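Local coordinates for protein calmodulin, putative (Toxoplasma gondii, PDB 6TJ6) that serves as an essential light chain of myosin A in the parasite's gliding machinery and can bind calcium in its first EF-hand, at residues A[22-28]-A[47-52]; A[31-37]-A[56-60]; A[73-78]-A[126-130]. All coordinates share one frame. Numbering follows the deposited sequence.

Contact 1: residues A[22-28]-A[47-52]; sequences EISGRDL and LPMSMA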
loop_
_atom_site.group_PDB
_atom_site.type_symbol
_atom_site.label_atom_id
_atom_site.label_comp_id
_atom_site.label_asym_id
_atom_site.label_seq_id
_atom_site.Cartn_x
_atom_site.Cartn_y
_atom_site.Cartn_z
ATOM N N GLU A 22 2.564 -0.366 -13.277
ATOM C CA GLU A 22 1.771 0.112 -14.397
ATOM C C GLU A 22 0.299 0.081 -14.024
ATOM O O GLU A 22 -0.174 -0.884 -13.416
ATOM C CB GLU A 22 1.994 -0.746 -15.653
ATOM C CG GLU A 22 3.449 -0.936 -16.034
ATOM C CD GLU A 22 3.899 0.006 -17.128
ATOM O OE1 GLU A 22 4.958 -0.256 -17.738
ATOM O OE2 GLU A 22 3.190 1.002 -17.384
ATOM N N ILE A 23 -0.421 1.136 -14.385
ATOM C CA ILE A 23 -1.873 1.162 -14.292
ATOM C C ILE A 23 -2.431 1.207 -15.707
ATOM O O ILE A 23 -1.958 1.981 -16.548
ATOM C CB ILE A 23 -2.382 2.349 -13.452
ATOM C CG1 ILE A 23 -1.833 2.274 -12.029
ATOM C CG2 ILE A 23 -3.879 2.315 -13.374
ATOM C CD1 ILE A 23 -2.564 3.176 -11.056
ATOM N N SER A 24 -3.437 0.375 -15.970
ATOM C CA SER A 24 -3.881 0.140 -17.334
ATOM C C SER A 24 -5.383 -0.098 -17.357
ATOM O O SER A 24 -5.955 -0.655 -16.416
ATOM C CB SER A 24 -3.146 -1.059 -17.946
ATOM O OG SER A 24 -3.606 -1.339 -19.253
ATOM N N GLY A 25 -6.013 0.334 -18.451
ATOM C CA GLY A 25 -7.418 0.035 -18.674
ATOM C C GLY A 25 -8.323 0.717 -17.667
ATOM O O GLY A 25 -8.094 1.860 -17.254
ATOM N N ARG A 26 -9.370 -0.010 -17.264
ATOM C CA ARG A 26 -10.358 0.535 -16.339
ATOM C C ARG A 26 -9.694 1.085 -15.085
ATOM O O ARG A 26 -10.001 2.205 -14.653
ATOM C CB ARG A 26 -11.380 -0.543 -15.974
ATOM C CG ARG A 26 -12.738 -0.016 -15.533
ATOM N N ASP A 27 -8.758 0.322 -14.509
ATOM C CA ASP A 27 -8.047 0.774 -13.318
ATOM C C ASP A 27 -7.531 2.199 -13.483
ATOM O O ASP A 27 -7.699 3.030 -12.582
ATOM C CB ASP A 27 -6.896 -0.181 -12.990
ATOM C CG ASP A 27 -7.381 -1.568 -12.605
ATOM O OD1 ASP A 27 -7.013 -2.542 -13.294
ATOM O OD2 ASP A 27 -8.142 -1.682 -11.620
ATOM N N LEU A 28 -6.941 2.511 -14.644
ATOM C CA LEU A 28 -6.475 3.871 -14.905
ATOM C C LEU A 28 -7.565 4.881 -14.587
ATOM O O LEU A 28 -7.425 5.691 -13.659
ATOM C CB LEU A 28 -6.002 3.998 -16.355
ATOM C CG LEU A 28 -5.336 5.310 -16.789
ATOM C CD1 LEU A 28 -4.444 5.886 -15.692
ATOM C CD2 LEU A 28 -4.531 5.103 -18.062
ATOM N N LEU A 47 -6.513 9.004 -23.203
ATOM C CA LEU A 47 -5.628 8.317 -22.273
ATOM C C LEU A 47 -4.819 7.250 -23.005
ATOM O O LEU A 47 -5.336 6.595 -23.918
ATOM C CB LEU A 47 -6.430 7.678 -21.137
ATOM C CG LEU A 47 -7.041 8.615 -20.094
ATOM C CD1 LEU A 47 -7.871 7.825 -19.093
ATOM C CD2 LEU A 47 -5.956 9.411 -19.384
ATOM N N PRO A 48 -3.551 7.052 -22.640
ATOM C CA PRO A 48 -2.739 6.030 -23.314
ATOM C C PRO A 48 -3.128 4.621 -22.903
ATOM O O PRO A 48 -4.001 4.438 -22.049
ATOM C CB PRO A 48 -1.312 6.371 -22.867
ATOM C CG PRO A 48 -1.489 7.031 -21.542
ATOM C CD PRO A 48 -2.779 7.805 -21.636
ATOM N N MET A 49 -2.480 3.617 -23.503
ATOM C CA MET A 49 -2.782 2.231 -23.158
ATOM C C MET A 49 -2.514 1.963 -21.682
ATOM O O MET A 49 -3.336 1.350 -20.990
ATOM C CB MET A 49 -1.970 1.277 -24.035
ATOM C CG MET A 49 -2.479 1.150 -25.463
ATOM S SD MET A 49 -2.380 -0.553 -26.047
ATOM C CE MET A 49 -2.854 -0.366 -27.764
ATOM N N SER A 50 -1.373 2.429 -21.178
ATOM C CA SER A 50 -1.020 2.247 -19.778
ATOM C C SER A 50 -0.123 3.395 -19.338
ATOM O O SER A 50 0.432 4.133 -20.158
ATOM C CB SER A 50 -0.338 0.895 -19.545
ATOM O OG SER A 50 0.894 0.815 -20.239
ATOM N N MET A 51 0.013 3.539 -18.020
ATOM C CA MET A 51 0.823 4.592 -17.422
ATOM C C MET A 51 1.705 4.006 -16.331
ATOM O O MET A 51 1.218 3.287 -15.453
ATOM C CB MET A 51 -0.048 5.702 -16.822
ATOM C CG MET A 51 -0.695 6.648 -17.814
ATOM S SD MET A 51 -1.388 8.065 -16.937
ATOM C CE MET A 51 -2.391 8.820 -18.209
ATOM N N ALA A 52 2.996 4.319 -16.387
ATOM C CA ALA A 52 3.859 4.161 -15.230
ATOM C C ALA A 52 3.709 5.385 -14.327
ATOM O O ALA A 52 3.001 6.342 -14.652
ATOM C CB ALA A 52 5.308 3.953 -15.670
#

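Contact 2: residues A[31-37]-A[56-60]; sequences AIRSCGV and FEAWM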
loop_
_atom_site.group_PDB
_atom_site.type_symbol
_atom_site.label_atom_id
_atom_site.label_comp_id
_atom_site.label_asym_id
_atom_site.label_seq_id
_atom_site.Cartn_x
_atom_site.Cartn_y
_atom_site.Cartn_z
ATOM N N ALA A 31 -8.323 4.894 -10.923
ATOM C CA ALA A 31 -7.327 5.655 -10.177
ATOM C C ALA A 31 -7.633 7.143 -10.252
ATOM O O ALA A 31 -7.762 7.817 -9.221
ATOM C CB ALA A 31 -5.924 5.362 -10.712
ATOM N N ILE A 32 -7.839 7.652 -11.469
ATOM C CA ILE A 32 -8.135 9.070 -11.631
ATOM C C ILE A 32 -9.373 9.437 -10.826
ATOM O O ILE A 32 -9.344 10.345 -9.983
ATOM C CB ILE A 32 -8.292 9.419 -13.121
ATOM C CG1 ILE A 32 -6.976 9.158 -13.855
ATOM C CG2 ILE A 32 -8.718 10.865 -13.290
ATOM C CD1 ILE A 32 -7.070 9.273 -15.365
ATOM N N ARG A 33 -10.462 8.686 -11.020
ATOM C CA ARG A 33 -11.692 9.017 -10.317
ATOM C C ARG A 33 -11.529 8.874 -8.814
ATOM O O ARG A 33 -12.205 9.574 -8.050
ATOM C CB ARG A 33 -12.845 8.142 -10.817
ATOM C CG ARG A 33 -13.225 8.401 -12.265
ATOM C CD ARG A 33 -14.620 7.879 -12.588
ATOM N NE ARG A 33 -15.053 8.285 -13.923
ATOM C CZ ARG A 33 -15.393 7.443 -14.893
ATOM N NH1 ARG A 33 -15.370 6.133 -14.681
ATOM N NH2 ARG A 33 -15.764 7.914 -16.075
ATOM N N SER A 34 -10.615 8.007 -8.365
ATOM C CA SER A 34 -10.437 7.838 -6.930
ATOM C C SER A 34 -9.893 9.096 -6.269
ATOM O O SER A 34 -10.062 9.265 -5.056
ATOM C CB SER A 34 -9.514 6.652 -6.639
ATOM O OG SER A 34 -8.155 6.984 -6.869
ATOM N N CYS A 35 -9.265 9.987 -7.033
ATOM C CA CYS A 35 -8.780 11.247 -6.490
ATOM C C CYS A 35 -9.798 12.372 -6.629
ATOM O O CYS A 35 -9.455 13.536 -6.392
ATOM C CB CYS A 35 -7.463 11.635 -7.164
ATOM S SG CYS A 35 -6.145 10.413 -6.938
ATOM N N GLY A 36 -11.033 12.052 -7.008
ATOM C CA GLY A 36 -12.079 13.042 -7.149
ATOM C C GLY A 36 -12.129 13.753 -8.480
ATOM O O GLY A 36 -12.779 14.800 -8.578
ATOM N N VAL A 37 -11.469 13.228 -9.509
ATOM C CA VAL A 37 -11.451 13.846 -10.829
ATOM C C VAL A 37 -12.369 13.064 -11.757
ATOM O O VAL A 37 -12.244 11.840 -11.886
ATOM C CB VAL A 37 -10.022 13.911 -11.395
ATOM C CG1 VAL A 37 -10.045 14.441 -12.821
ATOM C CG2 VAL A 37 -9.145 14.790 -10.513
ATOM N N PHE A 56 1.534 8.988 -14.777
ATOM C CA PHE A 56 0.341 9.245 -13.975
ATOM C C PHE A 56 0.493 10.515 -13.147
ATOM O O PHE A 56 -0.445 11.318 -13.055
ATOM C CB PHE A 56 0.051 8.045 -13.073
ATOM C CG PHE A 56 -1.207 8.180 -12.257
ATOM C CD1 PHE A 56 -2.455 8.080 -12.860
ATOM C CD2 PHE A 56 -1.142 8.379 -10.884
ATOM C CE1 PHE A 56 -3.619 8.192 -12.118
ATOM C CE2 PHE A 56 -2.300 8.491 -10.133
ATOM C CZ PHE A 56 -3.545 8.397 -10.752
ATOM N N GLU A 57 1.667 10.716 -12.544
ATOM C CA GLU A 57 1.877 11.915 -11.745
ATOM C C GLU A 57 1.833 13.162 -12.618
ATOM O O GLU A 57 1.265 14.181 -12.217
ATOM C CB GLU A 57 3.196 11.816 -10.960
ATOM C CG GLU A 57 4.452 12.343 -11.649
ATOM C CD GLU A 57 4.628 13.845 -11.478
ATOM O OE1 GLU A 57 4.137 14.396 -10.471
ATOM O OE2 GLU A 57 5.244 14.477 -12.360
ATOM N N ALA A 58 2.374 13.086 -13.841
ATOM C CA ALA A 58 2.314 14.236 -14.738
ATOM C C ALA A 58 0.882 14.520 -15.180
ATOM O O ALA A 58 0.438 15.678 -15.165
ATOM C CB ALA A 58 3.219 14.008 -15.947
ATOM N N TRP A 59 0.143 13.479 -15.572
ATOM C CA TRP A 59 -1.246 13.665 -15.979
ATOM C C TRP A 59 -2.060 14.302 -14.861
ATOM O O TRP A 59 -2.782 15.283 -15.082
ATOM C CB TRP A 59 -1.863 12.323 -16.387
ATOM C CG TRP A 59 -3.149 12.464 -17.154
ATOM C CD1 TRP A 59 -3.302 12.404 -18.508
ATOM C CD2 TRP A 59 -4.459 12.690 -16.611
ATOM N NE1 TRP A 59 -4.626 12.577 -18.844
ATOM C CE2 TRP A 59 -5.356 12.755 -17.698
ATOM C CE3 TRP A 59 -4.961 12.843 -15.315
ATOM C CZ2 TRP A 59 -6.725 12.967 -17.526
ATOM C CZ3 TRP A 59 -6.320 13.055 -15.146
ATOM C CH2 TRP A 59 -7.186 13.115 -16.245
ATOM N N MET A 60 -1.940 13.765 -13.642
ATOM C CA MET A 60 -2.734 14.273 -12.528
ATOM C C MET A 60 -2.296 15.674 -12.120
ATOM O O MET A 60 -3.137 16.502 -11.751
ATOM C CB MET A 60 -2.647 13.314 -11.339
ATOM C CG MET A 60 -3.322 11.967 -11.574
ATOM S SD MET A 60 -5.118 12.084 -11.696
ATOM C CE MET A 60 -5.534 12.684 -10.059
#

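Contact 3: residues A[73-78]-A[126-130]; sequences LIKSFK and YANFV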
loop_
_atom_site.group_PDB
_atom_site.type_symbol
_atom_site.label_atom_id
_atom_site.label_comp_id
_atom_site.label_asym_id
_atom_site.label_seq_id
_atom_site.Cartn_x
_atom_site.Cartn_y
_atom_site.Cartn_z
ATOM N N LEU A 73 -16.856 18.484 -7.007
ATOM C CA LEU A 73 -17.717 17.507 -6.344
ATOM C C LEU A 73 -18.896 18.187 -5.657
ATOM O O LEU A 73 -20.038 17.716 -5.744
ATOM C CB LEU A 73 -16.905 16.692 -5.335
ATOM C CG LEU A 73 -16.298 15.367 -5.805
ATOM C CD1 LEU A 73 -17.379 14.338 -6.072
ATOM C CD2 LEU A 73 -15.452 15.573 -7.041
ATOM N N ILE A 74 -18.635 19.291 -4.951
ATOM C CA ILE A 74 -19.728 20.044 -4.343
ATOM C C ILE A 74 -20.666 20.575 -5.422
ATOM O O ILE A 74 -21.891 20.614 -5.242
ATOM C CB ILE A 74 -19.165 21.169 -3.453
ATOM C CG1 ILE A 74 -18.428 20.572 -2.252
ATOM C CG2 ILE A 74 -20.272 22.096 -2.979
ATOM C CD1 ILE A 74 -17.812 21.607 -1.331
ATOM N N LYS A 75 -20.110 20.941 -6.581
ATOM C CA LYS A 75 -20.916 21.417 -7.699
ATOM C C LYS A 75 -21.795 20.309 -8.263
ATOM O O LYS A 75 -22.946 20.554 -8.640
ATOM C CB LYS A 75 -19.991 21.980 -8.781
ATOM C CG LYS A 75 -20.677 22.799 -9.856
ATOM C CD LYS A 75 -19.666 23.683 -10.576
ATOM C CE LYS A 75 -19.288 23.128 -11.940
ATOM N NZ LYS A 75 -20.324 23.443 -12.963
ATOM N N SER A 76 -21.265 19.086 -8.335
ATOM C CA SER A 76 -22.068 17.956 -8.791
ATOM C C SER A 76 -23.177 17.630 -7.799
ATOM O O SER A 76 -24.304 17.318 -8.200
ATOM C CB SER A 76 -21.179 16.733 -9.019
ATOM O OG SER A 76 -20.184 16.994 -9.992
ATOM N N PHE A 77 -22.874 17.687 -6.499
ATOM C CA PHE A 77 -23.900 17.430 -5.490
ATOM C C PHE A 77 -24.995 18.488 -5.526
ATOM O O PHE A 77 -26.178 18.174 -5.345
ATOM C CB PHE A 77 -23.274 17.368 -4.099
ATOM C CG PHE A 77 -22.828 15.996 -3.688
ATOM C CD1 PHE A 77 -23.753 15.012 -3.380
ATOM C CD2 PHE A 77 -21.480 15.696 -3.588
ATOM C CE1 PHE A 77 -23.343 13.749 -2.994
ATOM C CE2 PHE A 77 -21.062 14.437 -3.203
ATOM C CZ PHE A 77 -21.994 13.462 -2.905
ATOM N N LYS A 78 -24.622 19.751 -5.757
ATOM C CA LYS A 78 -25.598 20.835 -5.700
ATOM C C LYS A 78 -26.657 20.727 -6.792
ATOM O O LYS A 78 -27.734 21.318 -6.654
ATOM C CB LYS A 78 -24.892 22.190 -5.796
ATOM C CG LYS A 78 -25.755 23.356 -5.336
ATOM C CD LYS A 78 -25.264 24.682 -5.884
ATOM C CE LYS A 78 -26.218 25.813 -5.520
ATOM N NZ LYS A 78 -27.061 26.248 -6.671
ATOM N N TYR A 126 -23.261 17.108 2.140
ATOM C CA TYR A 126 -22.322 16.941 1.027
ATOM C C TYR A 126 -21.105 17.869 1.022
ATOM O O TYR A 126 -20.000 17.406 0.728
ATOM C CB TYR A 126 -23.061 17.007 -0.322
ATOM C CG TYR A 126 -23.710 18.308 -0.756
ATOM C CD1 TYR A 126 -22.958 19.342 -1.300
ATOM C CD2 TYR A 126 -25.090 18.463 -0.707
ATOM C CE1 TYR A 126 -23.556 20.514 -1.731
ATOM C CE2 TYR A 126 -25.695 19.630 -1.139
ATOM C CZ TYR A 126 -24.923 20.653 -1.647
ATOM O OH TYR A 126 -25.518 21.818 -2.077
ATOM N N ALA A 127 -21.262 19.157 1.330
ATOM C CA ALA A 127 -20.087 20.012 1.474
ATOM C C ALA A 127 -19.191 19.502 2.598
ATOM O O ALA A 127 -18.011 19.195 2.386
ATOM C CB ALA A 127 -20.508 21.460 1.729
ATOM N N ASN A 128 -19.751 19.394 3.806
ATOM C CA ASN A 128 -19.032 18.778 4.918
ATOM C C ASN A 128 -18.583 17.366 4.563
ATOM O O ASN A 128 -17.482 16.942 4.935
ATOM C CB ASN A 128 -19.924 18.764 6.160
ATOM C CG ASN A 128 -19.153 18.490 7.435
ATOM O OD1 ASN A 128 -17.962 18.785 7.532
ATOM N ND2 ASN A 128 -19.834 17.928 8.428
ATOM N N PHE A 129 -19.414 16.634 3.822
ATOM C CA PHE A 129 -19.088 15.259 3.458
ATOM C C PHE A 129 -17.917 15.207 2.481
ATOM O O PHE A 129 -16.959 14.451 2.684
ATOM C CB PHE A 129 -20.334 14.583 2.881
ATOM C CG PHE A 129 -20.062 13.299 2.160
ATOM C CD1 PHE A 129 -19.607 12.182 2.842
ATOM C CD2 PHE A 129 -20.297 13.200 0.798
ATOM C CE1 PHE A 129 -19.370 10.993 2.172
ATOM C CE2 PHE A 129 -20.062 12.017 0.124
ATOM C CZ PHE A 129 -19.598 10.911 0.811
ATOM N N VAL A 130 -17.963 16.018 1.421
ATOM C CA VAL A 130 -16.862 16.039 0.459
ATOM C C VAL A 130 -15.571 16.492 1.135
ATOM O O VAL A 130 -14.491 15.948 0.867
ATOM C CB VAL A 130 -17.219 16.922 -0.752
ATOM C CG1 VAL A 130 -15.981 17.225 -1.581
ATOM C CG2 VAL A 130 -18.267 16.232 -1.613
#

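Contact 1: residues A[22-28]-A[47-52]
A short antiparallel two-stranded sheet joins strand 22-24 to strand 50-52, within the second half of the calcium loop of the first EF-hand. Ile23 and Met51 form its hydrogen-bonded pair: Ile23 N donates to Met51 O and Met51 N to Ile23 O, both at 2.9 Å. Next to it, Ser24 and Ser50 make a non-hydrogen-bonded pair, CA to CA 4.3 Å, and Ser24 OG donates to Met49 O at 3.2 Å just before the strand begins. Such pairing of two loops is the hallmark of paired EF-hands. Here the first loop holds Glu22, which with Asp16, Asp18 and Asp20 binds calcium in another structure of this protein; this calcium-free chain has no metal there, and Glu22 OE1 forms a salt bridge with a basic side chain of the TgMLC1 chain. Past Gly25, the N-cap of helix 26-34, Leu28 points toward 47-52 on the face that carries Ile23 and Met51, its CD1 4.0 Å from Met51 SD and its CG 4.2 Å from Leu47 CD1.

Contact 2: residues A[31-37]-A[56-60]
Ala31, in the last turns of helix 26-34, opens the contact by directing its CB at Phe56 of helix 53-64, 3.9 Å from Phe56 CZ. Ile32 follows with the broadest engagement, touching three side chains of the partner helix. Its CG1 meets the edge of the Phe56 ring, 3.9 Å from CE1, and also lies 4.1 Å from Met60 SD. CG2 comes within 3.7 Å of Trp59 CZ3, while CD1 sits over the six-membered ring of Trp59 as a CH-pi contact, 4.0 Å from its centroid. Ile32 thus touches both aromatic residues, the edge of Phe56 and a face of Trp59, with Met60 also in contact. This is the apolar interior of an EF-hand lobe, where the exiting helix of the first hand packs against the last helix of the second; helix 7-15 adds Val8 against Phe56. Arg33 points away from this interface and packs on an apolar side chain of the myosin A chain. Ser34 OG donates to Ala31 O at 2.5 Å, and Cys35 N and Gly36 N bond back to Ile32 O at 3.0 Å and Arg33 O at 2.9 Å. The chain then turns through Gly36, whose positive phi and psi (85/16) would jam a CB against the carbonyl of Cys35. On the two sides of this turn, Cys35 and Val37 both point toward helix 53-64 and meet the methyl of Met60, with Cys35 CB 3.6 Å and Val37 CG2 4.2 Å from Met60 CE. The all-m rotamer of Met60 curls that methyl around to reach them.

Contact 3: residues A[73-78]-A[126-130]
Helix 69-78 packs against the start of helix 127-134 through a pair of aromatic residues and the aliphatic side chains beside them. With chi1 p at Tyr126, the N-cap of its helix, and near -90° at Phe77, the two rings lie almost parallel, planes 8° apart, but are slid so far that they barely overlap, with centroids 5.5 Å apart. Each ring instead covers the other residue's CB in reciprocal CH-pi contacts: Phe77 CB is 3.7 Å from the Tyr126 centroid, and Tyr126 CB 3.8 Å from the Phe77 centroid. Ile74, in the m,t rotamer, extends its CD1 to 3.9 Å from Ala127 CA, while its CG2 meets the edge of the Tyr126 ring, 3.9 Å from CE1. Val130 points toward helix 69-78, its CG2 3.7 Å from Phe77 CE2 and its CG1 3.9 Å from Leu73 CB. Phe77 CZ also meets the Phe129 ring edge, 3.9 Å from CE2. The Tyr126 hydroxyl is hydrogen-bonded to Asp81, in a loop whose sequence resembles an EF-hand calcium site but holds no metal here. The contact thus brings together the first and last helices of the C-terminal EF-hand pair: Val88 of strand 88-89 packs on both Phe77 and Tyr126, and myosin A side chains pack against Leu73, Phe77 and Phe129.

Contacts 1 and 2 belong to the N-terminal EF-hand lobe and contact 3 to the C-terminal one. The first two lie 11 Å apart between centres and interlock along the chain: both use helix 26-34, and strand 50-52 runs into helix 53-64. They also touch, Met51 CE lying 3.7 Å from Trp59 CD1, so the Ile23 and Met51 face of the sheet continues into the helix packing. Contact 3 follows in series, its centre 28 Å from contact 1 and 19 Å from contact 2. The lobes meet where Gly36 O lies 3.2 Å from Leu73 CD2. Contacts 2 and 3 include residues packing on myosin A, consistent with a two-lobed light chain holding the motor's heavy chain.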